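Local coordinates for TENA/THI-4 protein (Shewanella denitrificans OS217, PDB 3DDE) that is of unknown function but has an all-helical heme oxygenase-like fold and may, like its family of iron-containing redox enzymes, have oxidoreductase activity, at residues His54-Met65 with Tyr122-Arg133. Sequence-based numbering, arbitrary orientation.
Sequences HNAKNQALVGIM and YWISATGNPVQR
A single amide oxygen accepts two hydrogen bonds from a buried arginine: Arg-133 meets Asn-58 side-on, NE lying 3.0 Å and NH2 2.9 Å from OD1. This joins two near-parallel helices of the heme oxygenase-like bundle, 55-65 and 112-126; the axes of 55-65 and 122-126 come within 8.2 Å, at 21°. Arg-133 comes from beyond the second helix, after the chain has turned at Thr-127 and passed through an Asx turn at Asn-129. Its side chain is extended from CG to NE, with CG anti to the backbone N (chi1 -166°), which carries the guanidinium group obliquely toward the N-terminal half of helix 55-65. OD1 sits in the guanidinium plane, while the amide itself is turned 41° from it. Gln-59 CB lies over one guanidinium face, and a water held between Gln-59 OE1 and Arg-133 NH1 ties down the far nitrogen. Val-62 CG2 packs on the aliphatic part of the same arginine and on Ser-125 CB, where the helices come close enough for a CA-H...O contact from Val-62 CA to Ser-125 O. Ser-125 OG turns back to Leu-121 O in its own helix.

On the other side of Asn-58, the ring of Tyr-122 lies against the side of helix 55-65. Asn-58 CB stands over one face in a CH-pi contact, 4.0 Å from the ring centroid, while Leu-61 CD2 meets the ring edge at CD1 and also touches Ala-126 CB. Tyr-122 stacks with Trp-123 of a third subunit, which places this ring at a subunit interface as well as between the two helices. Its hydroxyl reaches the start of helix 55-65, where OH and His-54 ND1 share a hydrogen bond of 2.8 Å, with the oxygen near the imidazole plane.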
ATOM      1  N   HIS A  54      -6.131  10.482  11.460  1.00 51.15           N
ATOM      2  CA  HIS A  54      -5.964   9.300  10.627  1.00 50.84           C
ATOM      3  C   HIS A  54      -7.128   8.302  10.631  1.00 51.40           C
ATOM      4  O   HIS A  54      -7.112   7.348   9.858  1.00 52.00           O
ATOM      5  CB  HIS A  54      -4.670   8.569  11.037  1.00 50.14           C
ATOM      6  CG  HIS A  54      -3.424   9.356  10.772  1.00 49.67           C
ATOM      7  ND1 HIS A  54      -2.849   9.437   9.520  1.00 49.29           N
ATOM      8  CD2 HIS A  54      -2.652  10.111  11.589  1.00 49.05           C
ATOM      9  CE1 HIS A  54      -1.774  10.201   9.579  1.00 48.64           C
ATOM     10  NE2 HIS A  54      -1.635  10.628  10.822  1.00 49.05           N
ATOM     11  N   ASN A  55      -8.140   8.524  11.463  1.00 51.57           N
ATOM     12  CA  ASN A  55      -9.208   7.534  11.612  1.00 52.28           C
ATOM     13  C   ASN A  55     -10.116   7.299  10.408  1.00 51.74           C
ATOM     14  O   ASN A  55     -10.449   6.135  10.114  1.00 51.03           O
ATOM     15  CB  ASN A  55      -9.972   7.756  12.922  1.00 52.29           C
ATOM     16  CG  ASN A  55      -9.179   7.278  14.130  1.00 52.67           C
ATOM     17  OD1 ASN A  55      -8.093   6.658  14.000  1.00 54.54           O
ATOM     18  ND2 ASN A  55      -9.706   7.530  15.295  1.00 52.41           N
ATOM     19  N   ALA A  56     -10.491   8.376   9.716  1.00 51.04           N
ATOM     20  CA  ALA A  56     -11.281   8.266   8.506  1.00 50.73           C
ATOM     21  C   ALA A  56     -10.501   7.456   7.474  1.00 50.89           C
ATOM     22  O   ALA A  56     -11.053   6.608   6.795  1.00 50.46           O
ATOM     23  CB  ALA A  56     -11.632   9.663   7.943  1.00 50.48           C
ATOM     24  N   LYS A  57      -9.207   7.736   7.383  1.00 51.47           N
ATOM     25  CA  LYS A  57      -8.314   7.092   6.426  1.00 51.27           C
ATOM     26  C   LYS A  57      -8.128   5.607   6.692  1.00 50.64           C
ATOM     27  O   LYS A  57      -8.298   4.814   5.776  1.00 49.70           O
ATOM     28  CB  LYS A  57      -6.970   7.781   6.431  1.00 51.90           C
ATOM     29  CG  LYS A  57      -7.034   9.203   5.951  1.00 52.47           C
ATOM     30  CD  LYS A  57      -5.647   9.797   5.903  1.00 53.90           C
ATOM     31  CE  LYS A  57      -5.709  11.181   5.356  1.00 55.41           C
ATOM     32  NZ  LYS A  57      -4.369  11.650   4.949  1.00 57.34           N
ATOM     33  N   ASN A  58      -7.809   5.222   7.928  1.00 49.76           N
ATOM     34  CA  ASN A  58      -7.650   3.812   8.210  1.00 50.36           C
ATOM     35  C   ASN A  58      -8.985   3.022   8.166  1.00 50.07           C
ATOM     36  O   ASN A  58      -8.984   1.826   7.850  1.00 49.08           O
ATOM     37  CB  ASN A  58      -6.745   3.533   9.446  1.00 51.71           C
ATOM     38  CG  ASN A  58      -7.278   4.102  10.765  1.00 51.99           C
ATOM     39  OD1 ASN A  58      -8.456   3.946  11.139  1.00 51.53           O
ATOM     40  ND2 ASN A  58      -6.373   4.698  11.509  1.00 52.26           N
ATOM     41  N   GLN A  59     -10.113   3.697   8.427  1.00 49.95           N
ATOM     42  CA  GLN A  59     -11.426   3.077   8.278  1.00 49.91           C
ATOM     43  C   GLN A  59     -11.702   2.790   6.790  1.00 50.11           C
ATOM     44  O   GLN A  59     -12.159   1.699   6.432  1.00 49.98           O
ATOM     45  CB  GLN A  59     -12.525   3.975   8.858  1.00 50.53           C
ATOM     46  CG  GLN A  59     -13.947   3.458   8.700  1.00 50.84           C
ATOM     47  CD  GLN A  59     -14.146   2.068   9.293  1.00 52.13           C
ATOM     48  OE1 GLN A  59     -14.554   1.931  10.450  1.00 53.33           O
ATOM     49  NE2 GLN A  59     -13.805   1.032   8.521  1.00 52.76           N
ATOM     50  N   ALA A  60     -11.428   3.761   5.928  1.00 49.40           N
ATOM     51  CA  ALA A  60     -11.615   3.570   4.492  1.00 50.52           C
ATOM     52  C   ALA A  60     -10.695   2.451   3.972  1.00 50.46           C
ATOM     53  O   ALA A  60     -11.054   1.716   3.061  1.00 50.38           O
ATOM     54  CB  ALA A  60     -11.380   4.896   3.709  1.00 49.23           C
ATOM     55  N   LEU A  61      -9.528   2.303   4.585  1.00 50.65           N
ATOM     56  CA  LEU A  61      -8.554   1.291   4.167  1.00 50.75           C
ATOM     57  C   LEU A  61      -9.062  -0.157   4.309  1.00 51.03           C
ATOM     58  O   LEU A  61      -8.740  -1.015   3.477  1.00 50.78           O
ATOM     59  CB  LEU A  61      -7.240   1.508   4.926  1.00 50.87           C
ATOM     60  CG  LEU A  61      -5.969   0.812   4.443  1.00 50.92           C
ATOM     61  CD1 LEU A  61      -5.694   1.072   2.949  1.00 49.78           C
ATOM     62  CD2 LEU A  61      -4.807   1.280   5.319  1.00 50.96           C
ATOM     63  N   VAL A  62      -9.856  -0.431   5.349  1.00 51.52           N
ATOM     64  CA  VAL A  62     -10.460  -1.756   5.520  1.00 50.57           C
ATOM     65  C   VAL A  62     -11.246  -2.140   4.246  1.00 51.01           C
ATOM     66  O   VAL A  62     -11.182  -3.291   3.779  1.00 50.66           O
ATOM     67  CB  VAL A  62     -11.446  -1.797   6.724  1.00 50.32           C
ATOM     68  CG1 VAL A  62     -12.099  -3.205   6.865  1.00 49.23           C
ATOM     69  CG2 VAL A  62     -10.767  -1.338   8.043  1.00 48.67           C
ATOM     70  N   GLY A  63     -11.993  -1.179   3.701  1.00 50.12           N
ATOM     71  CA  GLY A  63     -12.805  -1.405   2.497  1.00 50.23           C
ATOM     72  C   GLY A  63     -12.006  -1.598   1.218  1.00 50.59           C
ATOM     73  O   GLY A  63     -12.444  -2.269   0.298  1.00 51.08           O
ATOM     74  N   ILE A  64     -10.821  -1.007   1.161  1.00 51.00           N
ATOM     75  CA  ILE A  64      -9.943  -1.157   0.017  1.00 51.71           C
ATOM     76  C   ILE A  64      -9.148  -2.462   0.070  1.00 51.86           C
ATOM     77  O   ILE A  64      -8.991  -3.111  -0.953  1.00 52.33           O
ATOM     78  CB  ILE A  64      -8.974   0.044  -0.085  1.00 51.73           C
ATOM     79  CG1 ILE A  64      -9.782   1.324  -0.307  1.00 51.70           C
ATOM     80  CG2 ILE A  64      -7.975  -0.163  -1.222  1.00 50.78           C
ATOM     81  CD1 ILE A  64      -9.098   2.538   0.232  1.00 52.65           C
HETATM   82  N   MSE A  65      -8.654  -2.832   1.255  1.00 52.80           N
HETATM   83  CA  MSE A  65      -7.798  -4.025   1.434  1.00 52.94           C
HETATM   84  C   MSE A  65      -8.540  -5.321   1.743  1.00 53.82           C
HETATM   85  O   MSE A  65      -8.028  -6.403   1.443  1.00 54.02           O
HETATM   86  CB  MSE A  65      -6.803  -3.799   2.566  1.00 53.58           C
HETATM   87  CG  MSE A  65      -5.895  -2.649   2.339  1.00 54.59           C
HETATM   88 SE   MSE A  65      -4.831  -2.808   0.780  0.75 55.71          SE
HETATM   89  CE  MSE A  65      -3.615  -4.204   1.409  1.00 56.99           C
ATOM     90  N   TYR A 122      -3.531   1.489  11.393  1.00 50.95           N
ATOM     91  CA  TYR A 122      -3.371   1.264   9.929  1.00 51.13           C
ATOM     92  C   TYR A 122      -3.054  -0.201   9.654  1.00 50.92           C
ATOM     93  O   TYR A 122      -3.592  -0.799   8.730  1.00 51.33           O
ATOM     94  CB  TYR A 122      -2.283   2.137   9.282  1.00 50.70           C
ATOM     95  CG  TYR A 122      -2.702   3.533   8.915  1.00 50.86           C
ATOM     96  CD1 TYR A 122      -3.385   3.778   7.732  1.00 51.61           C
ATOM     97  CD2 TYR A 122      -2.392   4.615   9.722  1.00 50.60           C
ATOM     98  CE1 TYR A 122      -3.770   5.057   7.376  1.00 51.37           C
ATOM     99  CE2 TYR A 122      -2.742   5.889   9.369  1.00 51.01           C
ATOM    100  CZ  TYR A 122      -3.438   6.117   8.194  1.00 51.14           C
ATOM    101  OH  TYR A 122      -3.807   7.390   7.833  1.00 50.51           O
ATOM    102  N   TRP A 123      -2.188  -0.780  10.467  1.00 50.91           N
ATOM    103  CA  TRP A 123      -1.813  -2.192  10.305  1.00 50.92           C
ATOM    104  C   TRP A 123      -3.006  -3.131  10.399  1.00 50.46           C
ATOM    105  O   TRP A 123      -3.177  -4.011   9.542  1.00 51.49           O
ATOM    106  CB  TRP A 123      -0.762  -2.563  11.353  1.00 51.21           C
ATOM    107  CG  TRP A 123      -0.302  -3.972  11.360  1.00 50.67           C
ATOM    108  CD1 TRP A 123      -0.537  -4.894  12.316  1.00 51.08           C
ATOM    109  CD2 TRP A 123       0.482  -4.624  10.355  1.00 50.89           C
ATOM    110  NE1 TRP A 123       0.082  -6.084  11.992  1.00 50.69           N
ATOM    111  CE2 TRP A 123       0.716  -5.934  10.793  1.00 50.47           C
ATOM    112  CE3 TRP A 123       1.044  -4.209   9.141  1.00 51.53           C
ATOM    113  CZ2 TRP A 123       1.442  -6.852  10.041  1.00 51.71           C
ATOM    114  CZ3 TRP A 123       1.788  -5.118   8.405  1.00 51.30           C
ATOM    115  CH2 TRP A 123       1.976  -6.422   8.855  1.00 51.22           C
ATOM    116  N   ILE A 124      -3.827  -2.963  11.428  1.00 49.68           N
ATOM    117  CA  ILE A 124      -4.959  -3.865  11.618  1.00 50.50           C
ATOM    118  C   ILE A 124      -6.098  -3.562  10.625  1.00 50.94           C
ATOM    119  O   ILE A 124      -7.024  -4.353  10.448  1.00 52.05           O
ATOM    120  CB  ILE A 124      -5.405  -3.976  13.127  1.00 49.92           C
ATOM    121  CG1 ILE A 124      -5.945  -2.657  13.697  1.00 48.97           C
ATOM    122  CG2 ILE A 124      -4.275  -4.558  13.987  1.00 48.29           C
ATOM    123  CD1 ILE A 124      -7.397  -2.342  13.273  1.00 48.26           C
ATOM    124  N   SER A 125      -5.997  -2.428   9.959  1.00 51.03           N
ATOM    125  CA  SER A 125      -6.951  -2.029   8.938  1.00 50.82           C
ATOM    126  C   SER A 125      -6.530  -2.520   7.549  1.00 50.16           C
ATOM    127  O   SER A 125      -7.373  -2.821   6.711  1.00 50.64           O
ATOM    128  CB  SER A 125      -7.111  -0.510   8.939  1.00 50.65           C
ATOM    129  OG  SER A 125      -7.616  -0.064  10.188  1.00 50.70           O
ATOM    130  N   ALA A 126      -5.228  -2.624   7.323  1.00 50.25           N
ATOM    131  CA  ALA A 126      -4.675  -3.060   6.050  1.00 49.89           C
ATOM    132  C   ALA A 126      -4.416  -4.561   5.974  1.00 51.00           C
ATOM    133  O   ALA A 126      -4.243  -5.105   4.884  1.00 53.09           O
ATOM    134  CB  ALA A 126      -3.380  -2.328   5.792  1.00 49.06           C
ATOM    135  N   THR A 127      -4.369  -5.245   7.102  1.00 51.30           N
ATOM    136  CA  THR A 127      -4.016  -6.664   7.103  1.00 51.14           C
ATOM    137  C   THR A 127      -4.926  -7.465   8.031  1.00 51.39           C
ATOM    138  O   THR A 127      -5.730  -6.895   8.756  1.00 51.07           O
ATOM    139  CB  THR A 127      -2.580  -6.840   7.603  1.00 50.97           C
ATOM    140  OG1 THR A 127      -2.535  -6.574   8.999  1.00 51.14           O
ATOM    141  CG2 THR A 127      -1.607  -5.906   6.871  1.00 51.39           C
ATOM    142  N   GLY A 128      -4.782  -8.795   7.994  1.00 52.28           N
ATOM    143  CA  GLY A 128      -5.518  -9.693   8.866  1.00 51.11           C
ATOM    144  C   GLY A 128      -6.991  -9.838   8.549  1.00 51.59           C
ATOM    145  O   GLY A 128      -7.423  -9.596   7.414  1.00 51.68           O
ATOM    146  N   ASN A 129      -7.750 -10.292   9.555  1.00 51.34           N
ATOM    147  CA  ASN A 129      -9.181 -10.458   9.432  1.00 50.99           C
ATOM    148  C   ASN A 129      -9.818  -9.076   9.329  1.00 51.02           C
ATOM    149  O   ASN A 129      -9.777  -8.325  10.288  1.00 51.44           O
ATOM    150  CB  ASN A 129      -9.717 -11.226  10.637  1.00 50.86           C
ATOM    151  CG  ASN A 129     -11.158 -11.674  10.446  1.00 50.24           C
ATOM    152  OD1 ASN A 129     -11.921 -11.020   9.744  1.00 51.02           O
ATOM    153  ND2 ASN A 129     -11.526 -12.788  11.055  1.00 49.06           N
ATOM    154  N   PRO A 130     -10.432  -8.745   8.182  1.00 51.04           N
ATOM    155  CA  PRO A 130     -10.983  -7.393   7.938  1.00 51.56           C
ATOM    156  C   PRO A 130     -12.016  -6.880   8.937  1.00 51.42           C
ATOM    157  O   PRO A 130     -12.256  -5.683   9.031  1.00 52.01           O
ATOM    158  CB  PRO A 130     -11.589  -7.496   6.531  1.00 51.78           C
ATOM    159  CG  PRO A 130     -11.742  -8.935   6.259  1.00 51.82           C
ATOM    160  CD  PRO A 130     -10.679  -9.645   7.044  1.00 51.87           C
ATOM    161  N   VAL A 131     -12.612  -7.794   9.667  1.00 51.30           N
ATOM    162  CA  VAL A 131     -13.585  -7.490  10.699  1.00 51.69           C
ATOM    163  C   VAL A 131     -12.990  -6.791  11.930  1.00 51.33           C
ATOM    164  O   VAL A 131     -13.664  -6.026  12.612  1.00 50.42           O
ATOM    165  CB  VAL A 131     -14.215  -8.831  11.173  1.00 51.69           C
ATOM    166  CG1 VAL A 131     -14.597  -8.782  12.621  1.00 52.25           C
ATOM    167  CG2 VAL A 131     -15.368  -9.239  10.264  1.00 51.28           C
ATOM    168  N   GLN A 132     -11.710  -7.036  12.168  1.00 51.42           N
ATOM    169  CA  GLN A 132     -11.048  -6.662  13.413  1.00 51.30           C
ATOM    170  C   GLN A 132     -11.052  -5.197  13.857  1.00 51.28           C
ATOM    171  O   GLN A 132     -11.057  -4.945  15.055  1.00 50.41           O
ATOM    172  CB  GLN A 132      -9.626  -7.230  13.414  1.00 51.42           C
ATOM    173  CG  GLN A 132      -8.668  -6.550  12.450  1.00 51.39           C
ATOM    174  CD  GLN A 132      -7.340  -7.268  12.354  1.00 50.68           C
ATOM    175  OE1 GLN A 132      -7.063  -8.160  13.126  1.00 50.54           O
ATOM    176  NE2 GLN A 132      -6.523  -6.879  11.401  1.00 50.01           N
ATOM    177  N   ARG A 133     -11.061  -4.243  12.927  1.00 50.81           N
ATOM    178  CA  ARG A 133     -11.070  -2.833  13.299  1.00 50.90           C
ATOM    179  C   ARG A 133     -12.360  -2.455  14.057  1.00 51.09           C
ATOM    180  O   ARG A 133     -12.369  -1.484  14.812  1.00 51.16           O
ATOM    181  CB  ARG A 133     -10.896  -1.935  12.072  1.00 51.54           C
ATOM    182  CG  ARG A 133     -10.569  -0.495  12.414  1.00 51.65           C
ATOM    183  CD  ARG A 133     -10.827   0.446  11.259  1.00 51.88           C
ATOM    184  NE  ARG A 133     -10.515   1.826  11.635  1.00 52.23           N
ATOM    185  CZ  ARG A 133     -11.318   2.629  12.323  1.00 52.13           C
ATOM    186  NH1 ARG A 133     -12.500   2.209  12.772  1.00 52.72           N
ATOM    187  NH2 ARG A 133     -10.917   3.856  12.608  1.00 52.64           N
TER
HETATM  188  O   HOH W   1     -14.357   0.008  12.216  1.00 45.11           O